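Local coordinates for flagellar protein FlgA (Thermotoga maritima, PDB 3FRN) that is of unknown function but probably acts as a periplasmic chaperone in forming the P-ring of the flagellar basal body, at residues A[41-46]-A[67-72]; A[11-16]-A[35-40]; A[92-97]-A[135-140]; A[5-10]-A[21-26]. One frame throughout, in Å; residues are numbered along the deposited sequence. Where two conformers were deposited one is given.

Interaction 1. Residues A[41-46]-A[67-72]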
loop_
_atom_site.group_PDB
_atom_site.type_symbol
_atom_site.label_atom_id
_atom_site.label_comp_id
_atom_site.label_asym_id
_atom_site.label_seq_id
_atom_site.Cartn_x
_atom_site.Cartn_y
_atom_site.Cartn_z
ATOM N N LEU A 41 14.487 13.713 -8.982
ATOM C CA LEU A 41 13.390 13.522 -8.032
ATOM C C LEU A 41 12.053 14.012 -8.590
ATOM O O LEU A 41 12.011 14.925 -9.419
ATOM C CB LEU A 41 13.675 14.244 -6.713
ATOM C CG LEU A 41 14.894 13.830 -5.889
ATOM C CD1 LEU A 41 15.035 14.697 -4.648
ATOM C CD2 LEU A 41 14.819 12.377 -5.486
ATOM N N GLU A 42 10.967 13.407 -8.106
ATOM C CA GLU A 42 9.618 13.748 -8.545
ATOM C C GLU A 42 8.942 14.613 -7.504
ATOM O O GLU A 42 9.028 14.328 -6.318
ATOM C CB GLU A 42 8.795 12.484 -8.726
ATOM C CG GLU A 42 7.675 12.615 -9.740
ATOM C CD GLU A 42 8.100 12.259 -11.154
ATOM O OE1 GLU A 42 9.282 11.905 -11.358
ATOM O OE2 GLU A 42 7.243 12.326 -12.063
ATOM N N TYR A 43 8.254 15.656 -7.948
ATOM C CA TYR A 43 7.612 16.595 -7.039
ATOM C C TYR A 43 6.107 16.585 -7.237
ATOM O O TYR A 43 5.614 16.371 -8.337
ATOM C CB TYR A 43 8.151 18.021 -7.259
ATOM C CG TYR A 43 9.565 18.212 -6.763
ATOM C CD1 TYR A 43 10.639 17.591 -7.398
ATOM C CD2 TYR A 43 9.822 19.004 -5.671
ATOM C CE1 TYR A 43 11.925 17.738 -6.930
ATOM C CE2 TYR A 43 11.118 19.166 -5.189
ATOM C CZ TYR A 43 12.158 18.520 -5.830
ATOM O OH TYR A 43 13.435 18.676 -5.380
ATOM N N LEU A 44 5.373 16.843 -6.165
ATOM C CA LEU A 44 3.934 16.956 -6.270
ATOM C C LEU A 44 3.540 18.241 -5.583
ATOM O O LEU A 44 3.652 18.337 -4.368
ATOM C CB LEU A 44 3.281 15.771 -5.574
ATOM C CG LEU A 44 1.998 15.163 -6.116
ATOM C CD1 LEU A 44 2.212 14.510 -7.475
ATOM C CD2 LEU A 44 1.500 14.151 -5.112
ATOM N N VAL A 45 3.127 19.244 -6.354
ATOM C CA VAL A 45 2.671 20.498 -5.770
ATOM C C VAL A 45 1.211 20.347 -5.374
ATOM O O VAL A 45 0.343 20.163 -6.230
ATOM C CB VAL A 45 2.803 21.690 -6.731
ATOM C CG1 VAL A 45 2.252 22.956 -6.075
ATOM C CG2 VAL A 45 4.239 21.903 -7.130
ATOM N N THR A 46 0.950 20.428 -4.075
ATOM C CA THR A 46 -0.391 20.226 -3.541
ATOM C C THR A 46 -1.124 21.540 -3.290
ATOM O O THR A 46 -0.509 22.609 -3.263
ATOM C CB THR A 46 -0.328 19.461 -2.217
ATOM O OG1 THR A 46 0.506 20.180 -1.299
ATOM C CG2 THR A 46 0.245 18.073 -2.433
ATOM N N ILE A 67 5.840 17.259 -11.084
ATOM C CA ILE A 67 7.077 17.800 -11.642
ATOM C C ILE A 67 8.203 16.767 -11.641
ATOM O O ILE A 67 8.556 16.215 -10.596
ATOM C CB ILE A 67 7.559 19.021 -10.834
ATOM C CG1 ILE A 67 6.399 19.964 -10.534
ATOM C CG2 ILE A 67 8.714 19.754 -11.543
ATOM C CD1 ILE A 67 6.732 20.915 -9.441
ATOM N N THR A 68 8.763 16.526 -12.817
ATOM C CA THR A 68 9.918 15.656 -12.976
ATOM C C THR A 68 11.136 16.552 -13.164
ATOM O O THR A 68 11.133 17.408 -14.037
ATOM C CB THR A 68 9.740 14.769 -14.211
ATOM O OG1 THR A 68 8.463 14.122 -14.146
ATOM C CG2 THR A 68 10.853 13.722 -14.326
ATOM N N VAL A 69 12.155 16.398 -12.319
ATOM C CA VAL A 69 13.397 17.126 -12.523
ATOM C C VAL A 69 14.448 16.267 -13.233
ATOM O O VAL A 69 14.833 15.203 -12.742
ATOM C CB VAL A 69 13.976 17.626 -11.198
ATOM C CG1 VAL A 69 15.152 18.543 -11.456
ATOM C CG2 VAL A 69 12.906 18.355 -10.413
ATOM N N GLU A 70 14.903 16.738 -14.388
ATOM C CA GLU A 70 16.031 16.136 -15.094
ATOM C C GLU A 70 17.301 15.981 -14.241
ATOM O O GLU A 70 17.509 16.688 -13.244
ATOM C CB GLU A 70 16.346 16.959 -16.346
ATOM C CG GLU A 70 15.167 17.080 -17.295
ATOM C CD GLU A 70 15.505 17.820 -18.578
ATOM O OE1 GLU A 70 15.710 19.053 -18.523
ATOM O OE2 GLU A 70 15.548 17.165 -19.645
ATOM N N GLY A 71 18.147 15.033 -14.616
ATOM C CA GLY A 71 19.415 14.847 -13.908
ATOM C C GLY A 71 19.772 13.388 -13.745
ATOM O O GLY A 71 18.922 12.508 -13.910
ATOM N N TYR A 72 21.044 13.142 -13.442
ATOM C CA TYR A 72 21.538 11.816 -13.112
ATOM C C TYR A 72 20.763 11.281 -11.921
ATOM O O TYR A 72 20.188 12.054 -11.148
ATOM C CB TYR A 72 23.052 11.860 -12.847
ATOM C CG TYR A 72 23.824 12.002 -14.131
ATOM C CD1 TYR A 72 23.559 11.166 -15.196
ATOM C CD2 TYR A 72 24.790 12.983 -14.295
ATOM C CE1 TYR A 72 24.230 11.289 -16.387
ATOM C CE2 TYR A 72 25.480 13.115 -15.500
ATOM C CZ TYR A 72 25.192 12.265 -16.535
ATOM O OH TYR A 72 25.858 12.347 -17.748
#
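Tyr-43 and Ile-67 form an antiparallel hydrogen-bonded pair in the three-stranded mixed sheet of the FlgA N-terminal domain, strand 65-69 running between 10-13 and 42-45. Tyr-43 N reaches Ile-67 O at 2.7 Å, and Ile-67 N returns a bond to Tyr-43 O at 2.9 Å. Two residues along, Val-69 N donates to Leu-41 O over 3.3 Å. Glu-42 and Thr-68, the neighbouring non-hydrogen-bonded pair, share the other face. Glu-42 holds CG anti to the backbone N (chi1 -153°) and then bends at chi2, and its OE2 comes to lie 3.0 Å from Thr-68 OG1. The same OE2 forms a salt bridge with NE of Arg-66, while the threonine hydroxyl also bonds a glycerol molecule. An alanine in place of Glu-42 would probably leave the NE of Arg-66 without this carboxylate and Thr-68 OG1 without its polar neighbour across the strands. On the face of Tyr-43 the contact is apolar and buried. Its CB lies 3.8 Å from Ile-67 CB, and further out CE1 of the ring meets Val-69 CG2 at 3.7 Å. The phenol OH is held elsewhere, by Ile-36 O and Leu-38 N. Past the last bridge, Val-45 CG2 touches the tip of Ile-67, CD1, at 3.5 Å.

Interaction 2. Residues A[11-16]-A[35-40]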
loop_
_atom_site.group_PDB
_atom_site.type_symbol
_atom_site.label_atom_id
_atom_site.label_comp_id
_atom_site.label_asym_id
_atom_site.label_seq_id
_atom_site.Cartn_x
_atom_site.Cartn_y
_atom_site.Cartn_z
ATOM N N LEU A 11 4.893 19.035 -15.250
ATOM C CA LEU A 11 5.978 19.925 -15.644
ATOM C C LEU A 11 7.315 19.177 -15.651
ATOM O O LEU A 11 7.673 18.528 -14.675
ATOM C CB LEU A 11 6.048 21.122 -14.692
ATOM C CG LEU A 11 7.262 22.045 -14.821
ATOM C CD1 LEU A 11 7.285 22.757 -16.165
ATOM C CD2 LEU A 11 7.298 23.034 -13.688
ATOM N N LEU A 12 8.043 19.261 -16.758
ATOM C CA LEU A 12 9.415 18.775 -16.802
ATOM C C LEU A 12 10.360 19.923 -16.467
ATOM O O LEU A 12 10.384 20.943 -17.160
ATOM C CB LEU A 12 9.752 18.185 -18.174
ATOM C CG LEU A 12 11.234 17.820 -18.310
ATOM C CD1 LEU A 12 11.414 16.335 -18.565
ATOM C CD2 LEU A 12 11.946 18.675 -19.368
ATOM N N ALA A 13 11.141 19.753 -15.408
ATOM C CA ALA A 13 11.987 20.830 -14.928
ATOM C C ALA A 13 13.461 20.454 -14.864
ATOM O O ALA A 13 13.847 19.314 -15.128
ATOM C CB ALA A 13 11.495 21.314 -13.551
ATOM N N SER A 14 14.275 21.442 -14.513
ATOM C CA SER A 14 15.702 21.240 -14.309
ATOM C C SER A 14 16.033 21.665 -12.881
ATOM O O SER A 14 15.229 22.354 -12.237
ATOM C CB SER A 14 16.498 22.046 -15.339
ATOM O OG SER A 14 16.041 23.384 -15.402
ATOM N N PRO A 15 17.198 21.232 -12.344
ATOM C CA PRO A 15 17.376 21.634 -10.941
ATOM C C PRO A 15 17.425 23.145 -10.722
ATOM O O PRO A 15 17.936 23.875 -11.563
ATOM C CB PRO A 15 18.718 20.999 -10.559
ATOM C CG PRO A 15 18.897 19.874 -11.527
ATOM C CD PRO A 15 18.330 20.410 -12.812
ATOM N N GLY A 16 16.892 23.609 -9.597
ATOM C CA GLY A 16 16.868 25.038 -9.325
ATOM C C GLY A 16 15.803 25.423 -8.333
ATOM O O GLY A 16 15.588 24.732 -7.344
ATOM N N MET A 35 9.502 25.558 -4.298
ATOM C CA MET A 35 10.179 24.287 -4.043
ATOM C C MET A 35 11.640 24.386 -4.471
ATOM O O MET A 35 11.979 25.177 -5.352
ATOM C CB MET A 35 9.522 23.140 -4.832
ATOM C CG MET A 35 8.046 22.854 -4.522
ATOM S SD MET A 35 7.714 21.414 -3.483
ATOM C CE MET A 35 6.421 20.677 -4.452
ATOM N N ILE A 36 12.491 23.590 -3.826
ATOM C CA ILE A 36 13.882 23.406 -4.240
ATOM C C ILE A 36 13.925 22.165 -5.114
ATOM O O ILE A 36 13.698 21.069 -4.630
ATOM C CB ILE A 36 14.827 23.194 -3.016
ATOM C CG1 ILE A 36 14.692 24.342 -2.011
ATOM C CG2 ILE A 36 16.285 23.031 -3.458
ATOM C CD1 ILE A 36 14.970 25.713 -2.594
ATOM N N LEU A 37 14.213 22.339 -6.398
ATOM C CA LEU A 37 14.144 21.244 -7.350
ATOM C C LEU A 37 15.494 20.523 -7.483
ATOM O O LEU A 37 16.475 21.120 -7.913
ATOM C CB LEU A 37 13.704 21.805 -8.701
ATOM C CG LEU A 37 12.248 21.803 -9.174
ATOM C CD1 LEU A 37 11.229 21.948 -8.080
ATOM C CD2 LEU A 37 12.077 22.890 -10.222
ATOM N N LEU A 38 15.553 19.246 -7.095
ATOM C CA LEU A 38 16.825 18.500 -7.104
ATOM C C LEU A 38 16.824 17.427 -8.176
ATOM O O LEU A 38 15.771 16.864 -8.496
ATOM C CB LEU A 38 17.116 17.899 -5.709
ATOM C CG LEU A 38 17.353 18.846 -4.533
ATOM C CD1 LEU A 38 17.401 18.072 -3.230
ATOM C CD2 LEU A 38 18.656 19.659 -4.683
ATOM N N PRO A 39 18.002 17.139 -8.763
ATOM C CA PRO A 39 17.953 16.346 -9.967
ATOM C C PRO A 39 17.426 14.931 -9.707
ATOM O O PRO A 39 17.764 14.318 -8.692
ATOM C CB PRO A 39 19.425 16.292 -10.411
ATOM C CG PRO A 39 20.193 16.497 -9.132
ATOM C CD PRO A 39 19.381 17.473 -8.373
ATOM N N GLY A 40 16.606 14.438 -10.630
ATOM C CA GLY A 40 16.162 13.045 -10.620
ATOM C C GLY A 40 15.025 12.706 -9.674
ATOM O O GLY A 40 14.646 11.541 -9.568
#
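Gly-16 and Leu-37 pair their backbones in antiparallel fashion, Gly-16 N donating to Leu-37 O at 3.0 Å and Leu-37 N to Gly-16 O at 2.9 Å. At the Gly-16 phi of 158° a side chain would collide with the carbonyl O of Pro-15, so glycine suits the position. The end-to-end directions of residues 13-16 and 35-39 are 105° apart, and the two segments run side by side only around this pair. Leu-37 brings CD2 3.7 Å from Ala-13 CB and 3.8 Å from Ser-14 O, while its CB lies against the backbone N and O of Gly-16. Pro-15 and Pro-39 cross at about a right angle, CG of the first resting 3.8 Å from CB of the second. Pro-15 CA also makes a CA-H...O contact with Leu-37 O. Phe-107 touches both prolines, and Val-69 packs against Pro-15 and Leu-37. The pair opens a short two-stranded antiparallel sheet, 16-18 with 35-37, into which the chain turns on leaving strand 10-13 of the mixed sheet in the FlgA N-terminal domain.

Interaction 3. Residues A[92-97]-A[135-140]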
loop_
_atom_site.group_PDB
_atom_site.type_symbol
_atom_site.label_atom_id
_atom_site.label_comp_id
_atom_site.label_asym_id
_atom_site.label_seq_id
_atom_site.Cartn_x
_atom_site.Cartn_y
_atom_site.Cartn_z
ATOM N N PHE A 92 8.499 1.211 -4.005
ATOM C CA PHE A 92 7.546 2.279 -3.749
ATOM C C PHE A 92 7.828 3.487 -4.636
ATOM O O PHE A 92 8.926 3.624 -5.190
ATOM C CB PHE A 92 7.574 2.677 -2.262
ATOM C CG PHE A 92 8.944 3.101 -1.758
ATOM C CD1 PHE A 92 9.777 2.191 -1.116
ATOM C CD2 PHE A 92 9.391 4.419 -1.910
ATOM C CE1 PHE A 92 11.038 2.578 -0.647
ATOM C CE2 PHE A 92 10.650 4.811 -1.447
ATOM C CZ PHE A 92 11.472 3.882 -0.815
ATOM N N GLU A 93 6.827 4.352 -4.779
ATOM C CA GLU A 93 7.029 5.661 -5.370
ATOM C C GLU A 93 7.120 6.663 -4.227
ATOM O O GLU A 93 6.453 6.492 -3.203
ATOM C CB GLU A 93 5.870 6.036 -6.286
ATOM C CG GLU A 93 5.881 5.357 -7.648
ATOM C CD GLU A 93 4.885 5.979 -8.631
ATOM O OE1 GLU A 93 5.314 6.359 -9.742
ATOM O OE2 GLU A 93 3.679 6.098 -8.301
ATOM N N ALA A 94 7.956 7.689 -4.400
ATOM C CA ALA A 94 7.998 8.834 -3.481
ATOM C C ALA A 94 7.955 10.173 -4.234
ATOM O O ALA A 94 8.550 10.329 -5.304
ATOM C CB ALA A 94 9.216 8.760 -2.553
ATOM N N PHE A 95 7.221 11.120 -3.665
ATOM C CA PHE A 95 6.991 12.425 -4.258
ATOM C C PHE A 95 7.336 13.454 -3.203
ATOM O O PHE A 95 6.839 13.370 -2.076
ATOM C CB PHE A 95 5.503 12.601 -4.628
ATOM C CG PHE A 95 5.048 11.713 -5.737
ATOM C CD1 PHE A 95 5.277 12.064 -7.059
ATOM C CD2 PHE A 95 4.391 10.518 -5.463
ATOM C CE1 PHE A 95 4.864 11.232 -8.094
ATOM C CE2 PHE A 95 3.984 9.682 -6.490
ATOM C CZ PHE A 95 4.223 10.039 -7.810
ATOM N N VAL A 96 8.167 14.431 -3.546
ATOM C CA VAL A 96 8.399 15.494 -2.577
ATOM C C VAL A 96 7.238 16.493 -2.597
ATOM O O VAL A 96 6.796 16.924 -3.674
ATOM C CB VAL A 96 9.847 16.104 -2.648
ATOM C CG1 VAL A 96 10.680 15.573 -3.859
ATOM C CG2 VAL A 96 9.820 17.594 -2.589
ATOM N N VAL A 97 6.717 16.823 -1.414
ATOM C CA VAL A 97 5.521 17.667 -1.315
ATOM C C VAL A 97 5.786 18.978 -0.574
ATOM O O VAL A 97 4.945 19.877 -0.565
ATOM C CB VAL A 97 4.310 16.930 -0.652
ATOM C CG1 VAL A 97 3.661 15.915 -1.616
ATOM C CG2 VAL A 97 4.699 16.295 0.682
ATOM N N LEU A 135 13.543 17.463 2.366
ATOM C CA LEU A 135 12.429 17.137 1.479
ATOM C C LEU A 135 11.433 16.333 2.282
ATOM O O LEU A 135 11.795 15.298 2.853
ATOM C CB LEU A 135 12.866 16.262 0.309
ATOM C CG LEU A 135 14.182 16.465 -0.430
ATOM C CD1 LEU A 135 14.497 15.181 -1.167
ATOM C CD2 LEU A 135 14.067 17.609 -1.403
ATOM N N ASN A 136 10.189 16.806 2.331
ATOM C CA ASN A 136 9.106 16.014 2.897
ATOM C C ASN A 136 8.527 15.196 1.756
ATOM O O ASN A 136 8.078 15.744 0.739
ATOM C CB ASN A 136 8.061 16.889 3.596
ATOM C CG ASN A 136 8.570 17.470 4.910
ATOM O OD1 ASN A 136 7.785 17.886 5.762
ATOM N ND2 ASN A 136 9.885 17.496 5.082
ATOM N N MET A 137 8.613 13.878 1.898
ATOM C CA MET A 137 8.279 12.981 0.804
ATOM C C MET A 137 7.088 12.074 1.151
ATOM O O MET A 137 7.079 11.403 2.184
ATOM C CB MET A 137 9.528 12.192 0.352
ATOM C CG MET A 137 10.653 13.103 -0.261
ATOM S SD MET A 137 11.993 12.274 -1.156
ATOM C CE MET A 137 11.221 11.901 -2.711
ATOM N N LEU A 138 6.071 12.103 0.293
ATOM C CA LEU A 138 4.906 11.240 0.423
ATOM C C LEU A 138 5.173 9.930 -0.306
ATOM O O LEU A 138 5.556 9.919 -1.480
ATOM C CB LEU A 138 3.656 11.928 -0.134
ATOM C CG LEU A 138 2.282 11.244 -0.091
ATOM C CD1 LEU A 138 1.675 11.189 1.306
ATOM C CD2 LEU A 138 1.352 11.983 -1.023
ATOM N N LEU A 139 4.977 8.831 0.415
ATOM C CA LEU A 139 5.213 7.503 -0.114
ATOM C C LEU A 139 3.924 6.885 -0.650
ATOM O O LEU A 139 2.885 6.931 0.003
ATOM C CB LEU A 139 5.812 6.607 0.975
ATOM C CG LEU A 139 7.333 6.501 1.114
ATOM C CD1 LEU A 139 7.978 7.839 1.458
ATOM C CD2 LEU A 139 7.686 5.450 2.154
ATOM N N ARG A 140 4.012 6.301 -1.842
ATOM C CA ARG A 140 2.887 5.623 -2.484
ATOM C C ARG A 140 3.316 4.269 -3.016
ATOM O O ARG A 140 4.391 4.135 -3.598
ATOM C CB ARG A 140 2.369 6.435 -3.673
ATOM C CG ARG A 140 1.500 7.620 -3.319
ATOM C CD ARG A 140 0.999 8.307 -4.583
ATOM N NE ARG A 140 0.042 9.376 -4.296
ATOM C CZ ARG A 140 -0.377 10.271 -5.188
ATOM N NH1 ARG A 140 0.075 10.238 -6.437
ATOM N NH2 ARG A 140 -1.249 11.205 -4.831
HETATM O O HOH W 1 0.703 7.694 -7.851
HETATM O O HOH W 2 3.639 3.174 -6.469
#
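Phe-95 and Arg-140 both set CG anti to their carbonyl carbon (chi1 -68° and -78°), and the arginine continues extended from CG to NE, which carries it past the ring. The two side chains cross at about a right angle, Arg-140 CD lying 3.8 Å from Phe-95 CE2, with ring and guanidinium planes 67° apart. On the other face Met-137 bends at chi3, placing CE 3.7 Å from Ala-94 CB and 3.9 Å from Val-96 CG1. Leu-139 extends this apolar row toward Phe-92. Helix 74-87 covers the Phe-92, Ala-94 and Leu-139 end, its Phe-80 nearly parallel to the Phe-92 ring, and Tyr-43 meets Val-96. Five backbone hydrogen bonds join the antiparallel strands, from Glu-93 N to Arg-140 O at 2.7 Å through to Val-97 N with Asn-136 O at 2.8 Å. Helix against antiparallel sheet fits the HotDog-like family of this region. Glu-93 OE2 stays 5.8 Å from Arg-140 NH1; a water accepts from NH1 at 3.0 Å and donates only weakly to OE2. The strand pair is therefore apolar on the Ala-94, Val-96 and Met-137 face and mixed on the other, where Phe-95 gives way to Glu-93 and Arg-140 and water probably softens any attraction between the charges.

Interaction 4. Residues A[5-10]-A[21-26]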
loop_
_atom_site.group_PDB
_atom_site.type_symbol
_atom_site.label_atom_id
_atom_site.label_comp_id
_atom_site.label_asym_id
_atom_site.label_seq_id
_atom_site.Cartn_x
_atom_site.Cartn_y
_atom_site.Cartn_z
ATOM N N LEU A 5 -6.003 30.917 -10.744
ATOM C CA LEU A 5 -4.967 30.455 -11.649
ATOM C C LEU A 5 -5.160 28.981 -11.949
ATOM O O LEU A 5 -5.289 28.163 -11.035
ATOM C CB LEU A 5 -3.579 30.710 -11.058
ATOM C CG LEU A 5 -3.298 32.121 -10.528
ATOM C CD1 LEU A 5 -2.110 32.123 -9.578
ATOM C CD2 LEU A 5 -3.084 33.122 -11.654
ATOM N N THR A 6 -5.194 28.651 -13.235
ATOM C CA THR A 6 -5.289 27.265 -13.669
ATOM C C THR A 6 -3.928 26.583 -13.562
ATOM O O THR A 6 -2.910 27.123 -14.001
ATOM C CB THR A 6 -5.826 27.155 -15.099
ATOM O OG1 THR A 6 -7.004 27.962 -15.228
ATOM C CG2 THR A 6 -6.173 25.715 -15.426
ATOM N N LEU A 7 -3.926 25.396 -12.967
ATOM C CA LEU A 7 -2.707 24.632 -12.749
ATOM C C LEU A 7 -2.381 23.728 -13.930
ATOM O O LEU A 7 -3.280 23.153 -14.544
ATOM C CB LEU A 7 -2.847 23.786 -11.480
ATOM C CG LEU A 7 -2.914 24.527 -10.141
ATOM C CD1 LEU A 7 -3.417 23.603 -9.054
ATOM C CD2 LEU A 7 -1.557 25.104 -9.764
ATOM N N LYS A 8 -1.094 23.635 -14.257
ATOM C CA LYS A 8 -0.616 22.663 -15.233
ATOM C C LYS A 8 -0.773 21.258 -14.654
ATOM O O LYS A 8 -0.761 21.073 -13.438
ATOM C CB LYS A 8 0.853 22.919 -15.576
ATOM C CG LYS A 8 1.116 24.178 -16.392
ATOM C CD LYS A 8 2.579 24.231 -16.829
ATOM C CE LYS A 8 2.885 25.472 -17.658
ATOM N NZ LYS A 8 3.228 26.642 -16.808
ATOM N N GLU A 9 -0.925 20.265 -15.523
ATOM C CA GLU A 9 -1.042 18.883 -15.070
ATOM C C GLU A 9 0.324 18.341 -14.668
ATOM O O GLU A 9 0.488 17.792 -13.574
ATOM C CB GLU A 9 -1.652 18.011 -16.162
ATOM C CG GLU A 9 -1.800 16.546 -15.788
ATOM C CD GLU A 9 -2.112 15.683 -16.994
ATOM O OE1 GLU A 9 -3.070 14.888 -16.928
ATOM O OE2 GLU A 9 -1.405 15.809 -18.018
ATOM N N THR A 10 1.297 18.488 -15.569
ATOM C CA THR A 10 2.667 18.072 -15.309
ATOM C C THR A 10 3.664 19.154 -15.738
ATOM O O THR A 10 3.327 20.071 -16.497
ATOM C CB THR A 10 3.033 16.736 -16.023
ATOM O OG1 THR A 10 3.045 16.933 -17.439
ATOM C CG2 THR A 10 2.060 15.594 -15.667
ATOM N N ASP A 21 4.754 30.680 -11.477
ATOM C CA ASP A 21 4.628 30.845 -12.932
ATOM C C ASP A 21 4.900 29.562 -13.716
ATOM O O ASP A 21 4.318 29.349 -14.786
ATOM C CB ASP A 21 5.565 31.945 -13.437
ATOM C CG ASP A 21 5.334 32.285 -14.907
ATOM O OD1 ASP A 21 6.310 32.229 -15.687
ATOM O OD2 ASP A 21 4.182 32.595 -15.289
ATOM N N ASP A 22 5.786 28.721 -13.179
ATOM C CA ASP A 22 6.158 27.449 -13.802
ATOM C C ASP A 22 5.014 26.436 -13.822
ATOM O O ASP A 22 4.919 25.629 -14.748
ATOM C CB ASP A 22 7.376 26.834 -13.097
ATOM C CG ASP A 22 8.608 27.720 -13.164
ATOM O OD1 ASP A 22 8.804 28.387 -14.203
ATOM O OD2 ASP A 22 9.386 27.745 -12.185
ATOM N N ILE A 23 4.145 26.487 -12.812
ATOM C CA ILE A 23 3.035 25.533 -12.715
ATOM C C ILE A 23 1.651 26.116 -13.004
ATOM O O ILE A 23 0.641 25.504 -12.659
ATOM C CB ILE A 23 2.997 24.823 -11.344
ATOM C CG1 ILE A 23 2.753 25.831 -10.222
ATOM C CG2 ILE A 23 4.276 24.038 -11.112
ATOM C CD1 ILE A 23 2.911 25.247 -8.853
ATOM N N THR A 24 1.601 27.292 -13.621
ATOM C CA THR A 24 0.327 27.881 -14.032
ATOM C C THR A 24 0.272 28.070 -15.545
ATOM O O THR A 24 1.303 28.243 -16.194
ATOM C CB THR A 24 0.030 29.235 -13.327
ATOM O OG1 THR A 24 1.144 30.126 -13.480
ATOM C CG2 THR A 24 -0.249 29.020 -11.846
ATOM N N ILE A 25 -0.936 28.028 -16.096
ATOM C CA ILE A 25 -1.140 28.217 -17.528
ATOM C C ILE A 25 -0.967 29.691 -17.929
ATOM O O ILE A 25 -0.359 29.988 -18.957
ATOM C CB ILE A 25 -2.514 27.644 -17.984
ATOM C CG1 ILE A 25 -2.545 26.128 -17.756
ATOM C CG2 ILE A 25 -2.793 27.966 -19.452
ATOM C CD1 ILE A 25 -3.807 25.446 -18.239
ATOM N N GLU A 26 -1.478 30.604 -17.107
ATOM C CA GLU A 26 -1.311 32.040 -17.352
ATOM C C GLU A 26 0.007 32.577 -16.789
ATOM O O GLU A 26 0.573 32.007 -15.854
ATOM C CB GLU A 26 -2.499 32.846 -16.804
ATOM C CG GLU A 26 -2.926 32.474 -15.389
ATOM C CD GLU A 26 -4.137 31.559 -15.365
ATOM O OE1 GLU A 26 -3.962 30.334 -15.200
ATOM O OE2 GLU A 26 -5.268 32.068 -15.524
#
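Lys-8 lies over the backbone of residues 22-24, its ammonium group between two carbonyl oxygens. The chain is extended to CE and then bends (chi4 86°), which places NZ 2.6 Å from Thr-24 O and 2.9 Å from Asp-22 O, above the planes of both carbonyls. This grip belongs to one of two deposited conformers and is less certain for that. At the other end Glu-26 crosses Thr-6 at about a right angle, and its OE1 accepts from Thr-6 N at 2.9 Å, the donor lying 40° out of the carboxylate plane. A side chain thus serves as acceptor for a strand N-H. Leu-7 and Thr-24 form a single backbone bridge, flanked by bonds from Ile-25 N to Thr-6 O and from Lys-8 N to Ile-23 O; this fastens the loop after strand 16-18 along the end of strand 4-6 and the residues just after it, in the FlgA N-terminal domain, where 4-6 also pairs in parallel with 58-60. Leu-5 and Glu-26 meet obliquely, CD2 against CG at 3.8 Å. An alanine in place of Glu-26 would probably leave Thr-6 N without this acceptor and open a gap beside Leu-5 CD2. Thr-24 turns CG2 to Leu-5 CB at 3.8 Å, while its OG1 donates to Glu-26 O within the loop. Thr-6 CG2 meets the tip of Ile-25, CD1, at 3.7 Å.

How the interactions relate
From the N terminus, residues 5-10 open interaction 4 and 11-16 open interaction 2; 21-26 then close the first loop and 35-40 the second, so the two cross. Interaction 1 follows in series, 41-46 starting where 35-40 ends and 67-72 closing its loop. Its sheet takes in strand 10-13 through Thr-68 O and Ala-13 N, and interactions 1 and 2 adjoin, their centres about 5 Å apart. Interaction 4 touches interaction 1 through Ile-23 to Val-45, and interaction 2 through Asp-22 and Ile-23 to Leu-11. Interaction 3 closes last, in the HotDog-like range; backbone bonds between Val-96 and Glu-42 and Leu-44 join it to the N-terminal domain at interaction 1.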